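Local coordinates for protein succinate dehydrogenase subunit A (Mycolicibacterium smegmatis MC2 51, PDB 6LUM) that probably oxidises succinate to fumarate as the FAD-carrying subunit of succinate dehydrogenase, passing the electrons on towards the quinone pool, at residues D[20-28]-D[405-416]; D[436-444]-D[502-513]. One frame throughout, in Å; residues are numbered along the deposited sequence.

Interaction 1: residues D[20-28]-D[405-416]; sequences RAAVEAGPR and NVFGRRAGIAAA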
loop_
_atom_site.group_PDB
_atom_site.type_symbol
_atom_site.label_atom_id
_atom_site.label_comp_id
_atom_site.label_asym_id
_atom_site.label_seq_id
_atom_site.Cartn_x
_atom_site.Cartn_y
_atom_site.Cartn_z
ATOM N N ARG D 20 -18.747 -16.183 -13.498
ATOM C CA ARG D 20 -19.701 -15.297 -12.842
ATOM C C ARG D 20 -19.968 -15.741 -11.406
ATOM O O ARG D 20 -19.880 -14.941 -10.461
ATOM C CB ARG D 20 -20.983 -15.262 -13.660
ATOM C CG ARG D 20 -21.991 -14.306 -13.166
ATOM C CD ARG D 20 -21.361 -12.983 -12.892
ATOM N NE ARG D 20 -22.356 -11.932 -12.806
ATOM C CZ ARG D 20 -22.179 -10.807 -12.136
ATOM N NH1 ARG D 20 -23.133 -9.895 -12.115
ATOM N NH2 ARG D 20 -21.059 -10.608 -11.468
ATOM N N ALA D 21 -20.285 -17.021 -11.222
ATOM C CA ALA D 21 -20.455 -17.553 -9.880
ATOM C C ALA D 21 -19.197 -17.393 -9.048
ATOM O O ALA D 21 -19.285 -17.218 -7.835
ATOM C CB ALA D 21 -20.855 -19.019 -9.943
ATOM N N ALA D 22 -18.022 -17.452 -9.664
ATOM C CA ALA D 22 -16.802 -17.254 -8.894
ATOM C C ALA D 22 -16.625 -15.809 -8.482
ATOM O O ALA D 22 -16.230 -15.548 -7.347
ATOM C CB ALA D 22 -15.586 -17.716 -9.689
ATOM N N VAL D 23 -16.906 -14.864 -9.379
ATOM C CA VAL D 23 -16.888 -13.453 -9.005
ATOM C C VAL D 23 -17.758 -13.224 -7.784
ATOM O O VAL D 23 -17.383 -12.488 -6.864
ATOM C CB VAL D 23 -17.347 -12.582 -10.187
ATOM C CG1 VAL D 23 -17.693 -11.214 -9.712
ATOM C CG2 VAL D 23 -16.271 -12.494 -11.223
ATOM N N GLU D 24 -18.927 -13.864 -7.742
ATOM C CA GLU D 24 -19.832 -13.629 -6.619
ATOM C C GLU D 24 -19.373 -14.348 -5.354
ATOM O O GLU D 24 -19.221 -13.727 -4.301
ATOM C CB GLU D 24 -21.252 -14.032 -6.992
ATOM C CG GLU D 24 -21.809 -13.151 -8.075
ATOM C CD GLU D 24 -21.930 -11.704 -7.644
ATOM O OE1 GLU D 24 -22.199 -11.450 -6.453
ATOM O OE2 GLU D 24 -21.749 -10.814 -8.499
ATOM N N ALA D 25 -19.133 -15.648 -5.432
ATOM C CA ALA D 25 -18.806 -16.437 -4.255
ATOM C C ALA D 25 -17.335 -16.387 -3.868
ATOM O O ALA D 25 -16.917 -17.171 -3.015
ATOM C CB ALA D 25 -19.220 -17.891 -4.473
ATOM N N GLY D 26 -16.536 -15.512 -4.463
ATOM C CA GLY D 26 -15.144 -15.398 -4.102
ATOM C C GLY D 26 -14.905 -14.636 -2.819
ATOM O O GLY D 26 -14.241 -15.123 -1.901
ATOM N N PRO D 27 -15.414 -13.405 -2.742
ATOM C CA PRO D 27 -15.308 -12.655 -1.483
ATOM C C PRO D 27 -15.923 -13.365 -0.289
ATOM O O PRO D 27 -15.325 -13.371 0.792
ATOM C CB PRO D 27 -16.046 -11.354 -1.804
ATOM C CG PRO D 27 -15.871 -11.189 -3.256
ATOM C CD PRO D 27 -15.875 -12.554 -3.850
ATOM N N ARG D 28 -17.104 -13.960 -0.450
ATOM C CA ARG D 28 -17.788 -14.569 0.684
ATOM C C ARG D 28 -16.988 -15.723 1.268
ATOM O O ARG D 28 -16.529 -15.661 2.413
ATOM C CB ARG D 28 -19.171 -15.047 0.261
ATOM C CG ARG D 28 -19.774 -14.252 -0.853
ATOM C CD ARG D 28 -20.236 -12.916 -0.366
ATOM N NE ARG D 28 -20.778 -12.117 -1.455
ATOM C CZ ARG D 28 -21.996 -12.275 -1.952
ATOM N NH1 ARG D 28 -22.797 -13.203 -1.456
ATOM N NH2 ARG D 28 -22.413 -11.505 -2.945
ATOM N N ASN D 405 -25.337 -15.191 -17.063
ATOM C CA ASN D 405 -25.075 -14.116 -16.107
ATOM C C ASN D 405 -26.005 -14.198 -14.901
ATOM O O ASN D 405 -25.557 -14.322 -13.752
ATOM C CB ASN D 405 -25.212 -12.761 -16.794
ATOM C CG ASN D 405 -23.967 -12.365 -17.530
ATOM O OD1 ASN D 405 -23.943 -12.336 -18.754
ATOM N ND2 ASN D 405 -22.918 -12.062 -16.788
ATOM N N VAL D 406 -27.313 -14.146 -15.154
ATOM C CA VAL D 406 -28.290 -14.116 -14.071
ATOM C C VAL D 406 -28.125 -15.326 -13.163
ATOM O O VAL D 406 -27.901 -15.194 -11.950
ATOM C CB VAL D 406 -29.714 -14.044 -14.645
ATOM C CG1 VAL D 406 -30.716 -14.110 -13.537
ATOM C CG2 VAL D 406 -29.892 -12.786 -15.447
ATOM N N PHE D 407 -28.216 -16.525 -13.728
ATOM C CA PHE D 407 -28.263 -17.704 -12.884
ATOM C C PHE D 407 -26.900 -18.139 -12.383
ATOM O O PHE D 407 -26.837 -18.825 -11.363
ATOM C CB PHE D 407 -28.962 -18.834 -13.624
ATOM C CG PHE D 407 -30.415 -18.575 -13.844
ATOM C CD1 PHE D 407 -31.312 -18.689 -12.806
ATOM C CD2 PHE D 407 -30.880 -18.184 -15.077
ATOM C CE1 PHE D 407 -32.636 -18.439 -13.001
ATOM C CE2 PHE D 407 -32.205 -17.937 -15.274
ATOM C CZ PHE D 407 -33.083 -18.062 -14.238
ATOM N N GLY D 408 -25.803 -17.704 -13.001
ATOM C CA GLY D 408 -24.512 -17.934 -12.396
ATOM C C GLY D 408 -24.312 -17.077 -11.171
ATOM O O GLY D 408 -23.776 -17.540 -10.165
ATOM N N ARG D 409 -24.771 -15.824 -11.218
ATOM C CA ARG D 409 -24.709 -15.001 -10.015
ATOM C C ARG D 409 -25.578 -15.581 -8.910
ATOM O O ARG D 409 -25.165 -15.639 -7.742
ATOM C CB ARG D 409 -25.137 -13.579 -10.339
ATOM C CG ARG D 409 -25.149 -12.683 -9.145
ATOM C CD ARG D 409 -25.811 -11.369 -9.454
ATOM N NE ARG D 409 -26.478 -10.837 -8.277
ATOM C CZ ARG D 409 -27.716 -11.154 -7.929
ATOM N NH1 ARG D 409 -28.418 -11.989 -8.679
ATOM N NH2 ARG D 409 -28.254 -10.630 -6.841
ATOM N N ARG D 410 -26.788 -16.017 -9.263
ATOM C CA ARG D 410 -27.679 -16.610 -8.270
ATOM C C ARG D 410 -27.057 -17.843 -7.632
ATOM O O ARG D 410 -27.040 -17.971 -6.404
ATOM C CB ARG D 410 -29.016 -16.955 -8.907
ATOM C CG ARG D 410 -29.972 -15.799 -8.966
ATOM C CD ARG D 410 -31.226 -16.201 -9.693
ATOM N NE ARG D 410 -32.368 -15.369 -9.346
ATOM C CZ ARG D 410 -33.051 -15.478 -8.216
ATOM N NH1 ARG D 410 -34.081 -14.683 -7.985
ATOM N NH2 ARG D 410 -32.704 -16.377 -7.313
ATOM N N ALA D 411 -26.549 -18.771 -8.448
ATOM C CA ALA D 411 -25.924 -19.970 -7.902
ATOM C C ALA D 411 -24.699 -19.638 -7.065
ATOM O O ALA D 411 -24.441 -20.303 -6.059
ATOM C CB ALA D 411 -25.552 -20.930 -9.024
ATOM N N GLY D 412 -23.952 -18.602 -7.436
ATOM C CA GLY D 412 -22.792 -18.234 -6.644
ATOM C C GLY D 412 -23.164 -17.752 -5.259
ATOM O O GLY D 412 -22.605 -18.210 -4.260
ATOM N N ILE D 413 -24.111 -16.816 -5.173
ATOM C CA ILE D 413 -24.487 -16.318 -3.851
ATOM C C ILE D 413 -25.146 -17.423 -3.036
ATOM O O ILE D 413 -24.917 -17.533 -1.827
ATOM C CB ILE D 413 -25.377 -15.063 -3.944
ATOM C CG1 ILE D 413 -26.659 -15.336 -4.718
ATOM C CG2 ILE D 413 -24.624 -13.915 -4.567
ATOM C CD1 ILE D 413 -27.604 -14.165 -4.744
ATOM N N ALA D 414 -25.943 -18.279 -3.680
ATOM C CA ALA D 414 -26.595 -19.361 -2.953
ATOM C C ALA D 414 -25.574 -20.317 -2.352
ATOM O O ALA D 414 -25.681 -20.701 -1.181
ATOM C CB ALA D 414 -27.551 -20.107 -3.877
ATOM N N ALA D 415 -24.573 -20.714 -3.136
ATOM C CA ALA D 415 -23.578 -21.644 -2.621
ATOM C C ALA D 415 -22.704 -20.999 -1.562
ATOM O O ALA D 415 -22.305 -21.667 -0.604
ATOM C CB ALA D 415 -22.717 -22.179 -3.756
ATOM N N ALA D 416 -22.403 -19.709 -1.704
ATOM C CA ALA D 416 -21.640 -19.023 -0.669
ATOM C C ALA D 416 -22.399 -19.011 0.651
ATOM O O ALA D 416 -21.832 -19.300 1.712
ATOM C CB ALA D 416 -21.317 -17.602 -1.118
#
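Ala21 and Gly412 mark the closest backbone approach, their CA atoms 4.0 Å apart, where helices 20-28 and 405-416 run nearly parallel at 28° with axes 7.4 Å apart. The first belongs to the helix at whose start a probable Rossmann-type GxGxxG pattern of the FAD-binding domain lies; the second offers it a GxxxG face, Gly408 and Gly412, extended one turn by Ala416. The methyls of Ala21 and Ala25 fit against this face, with Ala25 CB 3.4 Å from Gly412 O. With CG beside the backbone N (chi1 -66°), Glu24 lays that atom against Arg409, 3.5 Å from Arg409 CG; a bend at chi2 then turns the carboxylate. This group is shared within its own helix: Arg20 NH2 lies 3.1 Å from Glu24 OE2, which is well out of the guanidinium plane with no N-H aimed at it, so held by charge alone, while Arg28 NH2 is 3.5 Å from Glu24 OE1. A glutamine here would probably leave Arg20 and Arg28 without their common counter-charge and less firmly fixed. Arg20 swings its CG anti to the backbone N (chi1 -175°), carrying its guanidinium beside Arg409, whose CB lies over one face; the Arg20 side chain also touches Leu147 and Met100. At the far end Arg28 CB sits 3.6 Å from Ala416 CB, and its NH1 and NH2 both rest 3.7 Å from Ile413 CG2.

Interaction 2: residues D[436-444]-D[502-513]; sequences VGWVGDILS and NSDLLEAIELGF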
loop_
_atom_site.group_PDB
_atom_site.type_symbol
_atom_site.label_atom_id
_atom_site.label_comp_id
_atom_site.label_asym_id
_atom_site.label_seq_id
_atom_site.Cartn_x
_atom_site.Cartn_y
_atom_site.Cartn_z
ATOM N N VAL D 436 -9.727 -44.129 -9.522
ATOM C CA VAL D 436 -8.398 -44.686 -9.749
ATOM C C VAL D 436 -8.497 -46.066 -10.386
ATOM O O VAL D 436 -7.716 -46.398 -11.284
ATOM C CB VAL D 436 -7.566 -44.701 -8.453
ATOM C CG1 VAL D 436 -7.484 -43.317 -7.865
ATOM C CG2 VAL D 436 -8.138 -45.662 -7.442
ATOM N N GLY D 437 -9.480 -46.873 -9.981
ATOM C CA GLY D 437 -9.660 -48.160 -10.631
ATOM C C GLY D 437 -10.088 -48.020 -12.078
ATOM O O GLY D 437 -9.650 -48.780 -12.942
ATOM N N TRP D 438 -10.928 -47.026 -12.361
ATOM C CA TRP D 438 -11.411 -46.774 -13.712
ATOM C C TRP D 438 -10.275 -46.357 -14.636
ATOM O O TRP D 438 -10.104 -46.920 -15.724
ATOM C CB TRP D 438 -12.495 -45.701 -13.628
ATOM C CG TRP D 438 -13.096 -45.219 -14.889
ATOM C CD1 TRP D 438 -13.139 -45.856 -16.086
ATOM C CD2 TRP D 438 -13.777 -43.979 -15.066
ATOM N NE1 TRP D 438 -13.797 -45.081 -17.007
ATOM C CE2 TRP D 438 -14.199 -43.922 -16.399
ATOM C CE3 TRP D 438 -14.064 -42.906 -14.223
ATOM C CZ2 TRP D 438 -14.893 -42.835 -16.910
ATOM C CZ3 TRP D 438 -14.749 -41.835 -14.728
ATOM C CH2 TRP D 438 -15.157 -41.803 -16.058
ATOM N N VAL D 439 -9.484 -45.373 -14.217
ATOM C CA VAL D 439 -8.324 -44.969 -15.004
ATOM C C VAL D 439 -7.368 -46.139 -15.188
ATOM O O VAL D 439 -6.895 -46.406 -16.302
ATOM C CB VAL D 439 -7.625 -43.771 -14.343
ATOM C CG1 VAL D 439 -6.267 -43.559 -14.957
ATOM C CG2 VAL D 439 -8.476 -42.532 -14.474
ATOM N N GLY D 440 -7.082 -46.870 -14.110
ATOM C CA GLY D 440 -6.142 -47.971 -14.210
ATOM C C GLY D 440 -6.586 -49.038 -15.187
ATOM O O GLY D 440 -5.793 -49.521 -15.997
ATOM N N ASP D 441 -7.861 -49.421 -15.136
ATOM C CA ASP D 441 -8.289 -50.522 -15.984
ATOM C C ASP D 441 -8.575 -50.089 -17.410
ATOM O O ASP D 441 -8.528 -50.927 -18.313
ATOM C CB ASP D 441 -9.503 -51.240 -15.376
ATOM C CG ASP D 441 -10.816 -50.482 -15.546
ATOM O OD1 ASP D 441 -10.842 -49.374 -16.105
ATOM O OD2 ASP D 441 -11.853 -51.020 -15.108
ATOM N N ILE D 442 -8.865 -48.810 -17.645
ATOM C CA ILE D 442 -8.972 -48.377 -19.031
ATOM C C ILE D 442 -7.590 -48.197 -19.636
ATOM O O ILE D 442 -7.433 -48.272 -20.857
ATOM C CB ILE D 442 -9.807 -47.093 -19.145
ATOM C CG1 ILE D 442 -10.330 -46.926 -20.563
ATOM C CG2 ILE D 442 -8.991 -45.891 -18.793
ATOM C CD1 ILE D 442 -11.187 -45.710 -20.726
ATOM N N LEU D 443 -6.569 -47.973 -18.807
ATOM C CA LEU D 443 -5.210 -47.879 -19.331
ATOM C C LEU D 443 -4.616 -49.261 -19.578
ATOM O O LEU D 443 -3.963 -49.497 -20.599
ATOM C CB LEU D 443 -4.328 -47.084 -18.369
ATOM C CG LEU D 443 -4.019 -45.635 -18.737
ATOM C CD1 LEU D 443 -3.170 -44.988 -17.667
ATOM C CD2 LEU D 443 -3.323 -45.579 -20.067
ATOM N N SER D 444 -4.840 -50.192 -18.652
ATOM C CA SER D 444 -4.018 -51.392 -18.517
ATOM C C SER D 444 -4.651 -52.586 -19.229
ATOM O O SER D 444 -5.206 -53.483 -18.597
ATOM C CB SER D 444 -3.793 -51.697 -17.039
ATOM O OG SER D 444 -3.160 -50.614 -16.380
ATOM N N ASN D 502 -1.520 -36.940 -20.726
ATOM C CA ASN D 502 -2.128 -38.086 -21.388
ATOM C C ASN D 502 -3.481 -37.662 -21.938
ATOM O O ASN D 502 -4.499 -37.750 -21.263
ATOM C CB ASN D 502 -2.246 -39.248 -20.421
ATOM C CG ASN D 502 -2.253 -40.568 -21.118
ATOM O OD1 ASN D 502 -2.438 -40.638 -22.321
ATOM N ND2 ASN D 502 -2.052 -41.631 -20.365
ATOM N N SER D 503 -3.486 -37.205 -23.187
ATOM C CA SER D 503 -4.724 -36.755 -23.807
ATOM C C SER D 503 -5.530 -37.904 -24.389
ATOM O O SER D 503 -6.750 -37.788 -24.518
ATOM C CB SER D 503 -4.420 -35.741 -24.901
ATOM O OG SER D 503 -3.799 -34.590 -24.370
ATOM N N ASP D 504 -4.881 -39.014 -24.740
ATOM C CA ASP D 504 -5.600 -40.158 -25.289
ATOM C C ASP D 504 -6.492 -40.807 -24.243
ATOM O O ASP D 504 -7.639 -41.185 -24.531
ATOM C CB ASP D 504 -4.605 -41.168 -25.840
ATOM C CG ASP D 504 -5.227 -42.109 -26.837
ATOM O OD1 ASP D 504 -4.468 -42.826 -27.526
ATOM O OD2 ASP D 504 -6.475 -42.135 -26.929
ATOM N N LEU D 505 -5.973 -40.962 -23.028
ATOM C CA LEU D 505 -6.780 -41.446 -21.920
ATOM C C LEU D 505 -8.045 -40.620 -21.773
ATOM O O LEU D 505 -9.159 -41.156 -21.724
ATOM C CB LEU D 505 -5.959 -41.396 -20.637
ATOM C CG LEU D 505 -6.715 -41.608 -19.340
ATOM C CD1 LEU D 505 -6.918 -43.067 -19.148
ATOM C CD2 LEU D 505 -5.938 -41.034 -18.194
ATOM N N LEU D 506 -7.891 -39.304 -21.724
ATOM C CA LEU D 506 -9.043 -38.454 -21.491
ATOM C C LEU D 506 -9.974 -38.423 -22.688
ATOM O O LEU D 506 -11.176 -38.258 -22.511
ATOM C CB LEU D 506 -8.583 -37.060 -21.108
ATOM C CG LEU D 506 -7.942 -37.158 -19.732
ATOM C CD1 LEU D 506 -7.019 -36.013 -19.486
ATOM C CD2 LEU D 506 -9.006 -37.222 -18.671
ATOM N N GLU D 507 -9.467 -38.623 -23.900
ATOM C CA GLU D 507 -10.371 -38.742 -25.036
ATOM C C GLU D 507 -11.256 -39.975 -24.911
ATOM O O GLU D 507 -12.455 -39.919 -25.209
ATOM C CB GLU D 507 -9.581 -38.784 -26.333
ATOM C CG GLU D 507 -9.124 -37.425 -26.803
ATOM C CD GLU D 507 -8.567 -37.461 -28.208
ATOM O OE1 GLU D 507 -8.541 -38.560 -28.802
ATOM O OE2 GLU D 507 -8.151 -36.395 -28.713
ATOM N N ALA D 508 -10.692 -41.094 -24.457
ATOM C CA ALA D 508 -11.522 -42.274 -24.222
ATOM C C ALA D 508 -12.550 -42.019 -23.124
ATOM O O ALA D 508 -13.736 -42.379 -23.252
ATOM C CB ALA D 508 -10.637 -43.457 -23.859
ATOM N N ILE D 509 -12.112 -41.386 -22.039
ATOM C CA ILE D 509 -13.018 -41.099 -20.933
ATOM C C ILE D 509 -14.174 -40.218 -21.394
ATOM O O ILE D 509 -15.325 -40.438 -21.007
ATOM C CB ILE D 509 -12.243 -40.464 -19.769
ATOM C CG1 ILE D 509 -11.418 -41.522 -19.049
ATOM C CG2 ILE D 509 -13.182 -39.825 -18.808
ATOM C CD1 ILE D 509 -10.687 -40.995 -17.861
ATOM N N GLU D 510 -13.897 -39.227 -22.245
ATOM C CA GLU D 510 -14.964 -38.361 -22.744
ATOM C C GLU D 510 -15.882 -39.086 -23.716
ATOM O O GLU D 510 -17.072 -38.768 -23.796
ATOM C CB GLU D 510 -14.388 -37.124 -23.422
ATOM C CG GLU D 510 -13.337 -36.377 -22.633
ATOM C CD GLU D 510 -13.896 -35.547 -21.506
ATOM O OE1 GLU D 510 -13.559 -35.818 -20.336
ATOM O OE2 GLU D 510 -14.658 -34.604 -21.792
ATOM N N LEU D 511 -15.354 -40.036 -24.482
ATOM C CA LEU D 511 -16.229 -40.842 -25.320
ATOM C C LEU D 511 -17.248 -41.603 -24.484
ATOM O O LEU D 511 -18.382 -41.823 -24.926
ATOM C CB LEU D 511 -15.400 -41.801 -26.164
ATOM C CG LEU D 511 -16.169 -42.799 -27.008
ATOM C CD1 LEU D 511 -17.093 -42.072 -27.935
ATOM C CD2 LEU D 511 -15.214 -43.658 -27.774
ATOM N N GLY D 512 -16.866 -42.012 -23.276
ATOM C CA GLY D 512 -17.849 -42.634 -22.391
ATOM C C GLY D 512 -19.056 -41.747 -22.131
ATOM O O GLY D 512 -20.213 -42.172 -22.277
ATOM N N PHE D 513 -18.801 -40.497 -21.739
ATOM C CA PHE D 513 -19.874 -39.531 -21.525
ATOM C C PHE D 513 -20.695 -39.317 -22.785
ATOM O O PHE D 513 -21.924 -39.202 -22.722
ATOM C CB PHE D 513 -19.294 -38.201 -21.066
ATOM C CG PHE D 513 -18.621 -38.258 -19.738
ATOM C CD1 PHE D 513 -19.273 -38.763 -18.640
ATOM C CD2 PHE D 513 -17.337 -37.791 -19.582
ATOM C CE1 PHE D 513 -18.654 -38.804 -17.417
ATOM C CE2 PHE D 513 -16.718 -37.834 -18.362
ATOM C CZ PHE D 513 -17.376 -38.342 -17.280
#
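Leu505 projects between Val439, Ile442 and Leu443 where helix 436-443 crosses segment 503-513, the first turns of helix 503-527, at 110°, the axes 10.8 Å apart. This is a steep crossing of two helices joined almost wholly by side-chain ends, the second of them in the C-terminal region of the fumarate reductase flavoprotein family. Aliphatic contacts make up its larger part. The two methyls of Leu505 divide the work: CD1 lies 3.5 Å from Ile442 CG2 and 3.9 Å from Leu443 CG, while CD2 meets Val439 CG1 at 4.1 Å. Ile442 then reaches one turn further along the other helix. Its CG1 stands anti to the backbone N (chi1 -160°) and the chain continues extended, which sets CD1 3.9 Å from Ala508 CB.

The aromatic part lies at the other end. Trp438 turns the six-membered half of its indole towards Ile509, with CH2 3.9 Å from Ile509 CG2 and Ile509 CG1 above one face near the rim. Phe513 approaches the same half near the indole plane, its CZ 4.3 Å from Trp438 CH2. Arg229 of helix 223-229 touches the side chains of both Trp438 and Phe513.

Among the polar groups, Asn502 ND2 touches Leu443 CD2. Where helix 436-443 ends, Gly440 O accepts both the Ser444 N and, at 2.9 Å, Ser444 OG, from opposite faces of its carbonyl plane. Beyond the contact, Glu510 forms a salt bridge with Lys36, and Ser503 and Asp504 pack on subunit B of the complex. With methyls and ring carbons doing nearly all the touching, the crossing probably depends on complementary shape and exclusion of water rather than on directional bonds.

From the N terminus, the chain first lays down helix 16-28 beside the strands of the FAD-binding domain, and segment 405-416 returns 377 residues on to close interaction 1. The intervening chain holds much of the parallel and mixed sheets. Helix 433-443 comes next, and after 57 residues, rather more than half of them helical and none in strands, segment 502-513 folds back to close interaction 2. The two loops therefore stand in series, neither enclosing nor crossing the other. The centres of interactions 1 and 2 lie about 32 Å apart. Interaction 1 ties helix 16-28, next to strand 9-12 of the parallel sheet, to helix 399-421, whereas interaction 2 joins helices of the C-terminal part.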